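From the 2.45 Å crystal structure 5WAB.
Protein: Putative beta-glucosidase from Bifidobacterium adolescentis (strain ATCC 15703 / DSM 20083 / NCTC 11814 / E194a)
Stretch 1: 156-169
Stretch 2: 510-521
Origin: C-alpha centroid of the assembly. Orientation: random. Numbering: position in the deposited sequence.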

# COMPACT_ATOMS: atom_id res chain seq x y z
N ALA A 156 -5.60 4.32 -12.99
CA ALA A 156 -5.41 3.12 -12.18
C ALA A 156 -4.51 2.11 -12.90
O ALA A 156 -4.08 2.34 -14.04
N ALA A 157 -4.24 1.00 -12.21
CA ALA A 157 -3.54 -0.16 -12.77
C ALA A 157 -2.13 0.21 -13.23
O ALA A 157 -1.70 -0.13 -14.34
N ASN A 158 -1.40 0.91 -12.36
CA ASN A 158 -0.00 1.26 -12.59
C ASN A 158 0.85 0.33 -11.73
O ASN A 158 1.30 0.68 -10.64
N ASN A 159 1.09 -0.87 -12.24
CA ASN A 159 1.66 -1.97 -11.47
C ASN A 159 3.08 -2.33 -11.90
O ASN A 159 3.62 -3.34 -11.43
N GLN A 160 3.69 -1.56 -12.80
CA GLN A 160 5.06 -1.80 -13.22
C GLN A 160 5.67 -0.50 -13.71
O GLN A 160 4.97 0.44 -14.09
N GLU A 161 7.00 -0.44 -13.66
CA GLU A 161 7.74 0.71 -14.17
C GLU A 161 8.16 0.53 -15.62
O GLU A 161 8.35 1.52 -16.34
N THR A 162 8.33 -0.72 -16.06
CA THR A 162 8.81 -1.01 -17.40
C THR A 162 7.84 -0.49 -18.45
O THR A 162 6.71 -0.96 -18.54
N ASP A 163 8.31 0.47 -19.25
CA ASP A 163 7.53 1.08 -20.33
C ASP A 163 6.25 1.73 -19.81
O ASP A 163 5.23 1.74 -20.50
N ARG A 164 6.30 2.29 -18.60
CA ARG A 164 5.10 2.81 -17.96
C ARG A 164 4.45 3.96 -18.72
O ARG A 164 3.24 4.18 -18.57
N LEU A 165 5.21 4.68 -19.54
CA LEU A 165 4.65 5.83 -20.25
C LEU A 165 3.83 5.42 -21.46
O LEU A 165 3.04 6.23 -21.96
N ARG A 166 3.99 4.19 -21.94
CA ARG A 166 3.36 3.77 -23.18
C ARG A 166 2.53 2.50 -23.04
O ARG A 166 1.55 2.33 -23.76
N VAL A 167 2.91 1.61 -22.12
CA VAL A 167 2.34 0.27 -22.11
C VAL A 167 0.84 0.32 -21.85
O VAL A 167 0.35 1.18 -21.10
N SER A 168 0.11 -0.58 -22.49
CA SER A 168 -1.31 -0.74 -22.24
C SER A 168 -1.51 -1.95 -21.34
O SER A 168 -1.22 -3.09 -21.74
N ALA A 169 -2.00 -1.71 -20.13
CA ALA A 169 -2.39 -2.81 -19.26
C ALA A 169 -3.73 -3.32 -19.77
O ALA A 169 -4.75 -2.63 -19.64
N ASN A 510 3.18 -13.08 -17.91
CA ASN A 510 2.86 -11.82 -18.57
C ASN A 510 3.51 -10.66 -17.83
O ASN A 510 2.82 -9.76 -17.34
N TRP A 511 4.84 -10.67 -17.76
CA TRP A 511 5.59 -9.64 -17.06
C TRP A 511 6.97 -9.49 -17.70
O TRP A 511 7.69 -10.49 -17.82
N PRO A 512 7.36 -8.27 -18.11
CA PRO A 512 6.60 -7.01 -18.03
C PRO A 512 5.81 -6.67 -19.28
O PRO A 512 5.42 -5.51 -19.46
N GLY A 513 5.59 -7.65 -20.15
CA GLY A 513 4.90 -7.41 -21.40
C GLY A 513 5.86 -7.17 -22.54
O GLY A 513 7.08 -7.27 -22.41
N GLU A 514 5.28 -6.82 -23.69
CA GLU A 514 6.03 -6.68 -24.92
C GLU A 514 5.25 -5.81 -25.90
O GLU A 514 4.02 -5.78 -25.87
N GLU A 515 5.99 -5.11 -26.75
CA GLU A 515 5.41 -4.38 -27.88
C GLU A 515 4.27 -3.46 -27.43
O GLU A 515 3.20 -3.42 -28.03
N GLY A 516 4.50 -2.75 -26.33
CA GLY A 516 3.57 -1.75 -25.86
C GLY A 516 2.37 -2.26 -25.09
O GLY A 516 1.45 -1.48 -24.83
N HIS A 517 2.32 -3.54 -24.72
CA HIS A 517 1.17 -4.03 -23.98
C HIS A 517 1.58 -5.15 -23.03
O HIS A 517 2.54 -5.88 -23.29
N VAL A 518 0.84 -5.27 -21.94
CA VAL A 518 1.00 -6.35 -20.97
C VAL A 518 -0.39 -6.86 -20.60
O VAL A 518 -1.24 -6.09 -20.14
N ASP A 519 -0.64 -8.15 -20.84
CA ASP A 519 -1.96 -8.75 -20.67
C ASP A 519 -2.05 -9.38 -19.28
O ASP A 519 -1.29 -10.28 -18.94
N TYR A 520 -2.98 -8.89 -18.46
CA TYR A 520 -3.15 -9.42 -17.11
C TYR A 520 -3.88 -10.77 -17.19
O TYR A 520 -5.02 -10.93 -16.75
N GLY A 521 -3.18 -11.76 -17.74
CA GLY A 521 -3.80 -13.04 -18.03
C GLY A 521 -4.19 -13.83 -16.80
O GLY A 521 -5.01 -14.75 -16.91

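Along the first stretch, contact with the second begins at Ala 157, whose methyl points toward it but stops short of touching; its carbonyl O lies 3.8 Å from Tyr 520 OH. Asn 159 (chi1 m) also points toward the partner and accepts a very short hydrogen bond, Tyr 520 OH to Asn 159 OD1 at 2.5 Å, while its ND2 is satisfied elsewhere in the structure. Tyr 520, itself m, can therefore donate to Asn 159 and still accept from a water, which lies 3.0 Å from Tyr 520 OH and donates also to Gln 160 OE1 at 2.7 Å.

Gln 160 is the most heavily covered residue of its stretch. It points toward the second stretch and is p, t, and its amide makes two hydrogen bonds: Gln 160 NE2 donates to Pro 512 O at 2.7 Å and, within its own stretch, to Thr 162 O at 3.1 Å, so that both amide hydrogens are used. Trp 511 (chi1 t) starts sideways, but its ring end comes nearer: CH2 lies 3.5 Å from Gln 160 CB, and Asn 159 O approaches the ring edge at 3.4 Å from the same CH2. Thr 162 (m) packs its CB 3.7 Å from Pro 512 CB.

Asp 163 (t) points toward the second stretch, with OD2 3.9 Å from Gly 516 CA, while its OD1 is held by a salt bridge from Arg 166 NE at 3.0 Å. Val 167 (p) points sideways, yet its CG2 reaches Val 518 CG1 at 3.7 Å and His 517 CA at 3.6 Å.

From here two parallel bridges pair the residues. Ser 168 (t) shares a sheet face with His 517, their CB atoms 4.4 Å apart; Ala 169 and Val 518 (p) occupy the other, where Ala 169 CB also packs 3.9 Å from Tyr 520 CZ.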

# COMPACT_ATOMS: atom_id res chain seq x y z
CB ALA A 156 -6.75 2.47 -11.85
CB ALA A 157 -4.35 -0.78 -13.91
CB ASN A 158 0.24 2.73 -12.25
CG ASN A 158 1.65 3.20 -12.60
OD1 ASN A 158 2.44 2.45 -13.19
ND2 ASN A 158 1.99 4.40 -12.17
CB ASN A 159 0.75 -3.19 -11.56
CG ASN A 159 -0.71 -2.83 -11.41
OD1 ASN A 159 -1.48 -2.86 -12.38
ND2 ASN A 159 -1.12 -2.49 -10.19
CB GLN A 160 5.13 -2.87 -14.31
CG GLN A 160 4.61 -2.42 -15.65
CD GLN A 160 4.50 -3.58 -16.60
OE1 GLN A 160 4.02 -4.65 -16.23
NE2 GLN A 160 4.96 -3.39 -17.84
CB GLU A 161 9.00 0.95 -13.32
CG GLU A 161 8.73 1.48 -11.93
CD GLU A 161 8.05 2.83 -11.95
OE1 GLU A 161 8.76 3.85 -12.10
OE2 GLU A 161 6.81 2.87 -11.82
CB THR A 162 9.02 -2.51 -17.54
OG1 THR A 162 10.00 -2.95 -16.59
CG2 THR A 162 9.50 -2.86 -18.94
CB ASP A 163 7.20 0.04 -21.41
CG ASP A 163 6.87 0.67 -22.75
OD1 ASP A 163 7.25 1.84 -22.97
OD2 ASP A 163 6.22 -0.01 -23.58
CB ARG A 164 5.41 3.26 -16.53
CG ARG A 164 6.14 4.59 -16.45
CD ARG A 164 6.65 4.85 -15.05
NE ARG A 164 7.51 6.03 -14.98
CZ ARG A 164 7.69 6.76 -13.89
NH1 ARG A 164 7.07 6.43 -12.76
NH2 ARG A 164 8.49 7.81 -13.92
CB LEU A 165 5.77 6.77 -20.72
CG LEU A 165 6.68 7.37 -19.65
CD1 LEU A 165 7.85 8.13 -20.27
CD2 LEU A 165 5.87 8.30 -18.78
CB ARG A 166 4.42 3.59 -24.27
CG ARG A 166 5.10 4.88 -24.70
CD ARG A 166 6.13 4.63 -25.78
NE ARG A 166 7.13 3.66 -25.34
CZ ARG A 166 8.16 3.25 -26.08
NH1 ARG A 166 8.33 3.73 -27.30
NH2 ARG A 166 9.02 2.37 -25.58
CB VAL A 167 3.06 -0.65 -21.10
CG1 VAL A 167 2.69 -0.29 -19.67
CG2 VAL A 167 2.72 -2.09 -21.36
CB SER A 168 -2.06 -0.92 -23.56
OG SER A 168 -3.40 -1.34 -23.33
CB ALA A 169 -2.47 -2.37 -17.81
CB ASN A 510 1.35 -11.60 -18.62
CG ASN A 510 0.65 -12.56 -19.55
OD1 ASN A 510 0.81 -12.48 -20.76
ND2 ASN A 510 -0.15 -13.45 -18.98
CB TRP A 511 5.74 -9.99 -15.57
CG TRP A 511 6.56 -9.03 -14.80
CD1 TRP A 511 7.92 -9.03 -14.68
CD2 TRP A 511 6.08 -7.93 -14.01
NE1 TRP A 511 8.32 -7.99 -13.87
CE2 TRP A 511 7.21 -7.30 -13.45
CE3 TRP A 511 4.81 -7.41 -13.72
CZ2 TRP A 511 7.11 -6.18 -12.62
CZ3 TRP A 511 4.71 -6.30 -12.90
CH2 TRP A 511 5.86 -5.70 -12.36
CB PRO A 512 7.71 -5.98 -17.83
CG PRO A 512 8.82 -6.52 -18.66
CD PRO A 512 8.74 -8.03 -18.57
CB GLU A 514 6.29 -8.05 -25.55
CG GLU A 514 5.02 -8.70 -26.06
CD GLU A 514 5.18 -10.17 -26.29
OE1 GLU A 514 5.90 -10.81 -25.50
OE2 GLU A 514 4.57 -10.68 -27.25
CB GLU A 515 4.93 -5.35 -28.96
CG GLU A 515 6.05 -6.17 -29.59
CD GLU A 515 5.60 -6.95 -30.82
OE1 GLU A 515 4.48 -7.51 -30.81
OE2 GLU A 515 6.37 -7.02 -31.79
CB HIS A 517 0.06 -4.52 -24.90
CG HIS A 517 0.42 -5.73 -25.71
ND1 HIS A 517 0.11 -7.01 -25.32
CD2 HIS A 517 1.04 -5.84 -26.91
CE1 HIS A 517 0.54 -7.86 -26.23
NE2 HIS A 517 1.10 -7.18 -27.21
CB VAL A 518 1.80 -5.91 -19.72
CG1 VAL A 518 1.23 -4.63 -19.12
CG2 VAL A 518 1.86 -7.03 -18.70
CB ASP A 519 -2.21 -9.80 -21.74
CG ASP A 519 -2.03 -9.25 -23.14
OD1 ASP A 519 -2.07 -8.01 -23.30
OD2 ASP A 519 -1.85 -10.06 -24.08
CB TYR A 520 -3.89 -8.43 -16.23
CG TYR A 520 -3.08 -7.22 -15.80
CD1 TYR A 520 -1.93 -6.83 -16.49
CD2 TYR A 520 -3.48 -6.46 -14.71
CE1 TYR A 520 -1.20 -5.72 -16.09
CE2 TYR A 520 -2.76 -5.36 -14.31
CZ TYR A 520 -1.63 -4.99 -14.99
OH TYR A 520 -0.94 -3.88 -14.57
O HOH W 1 1.95 -4.85 -14.55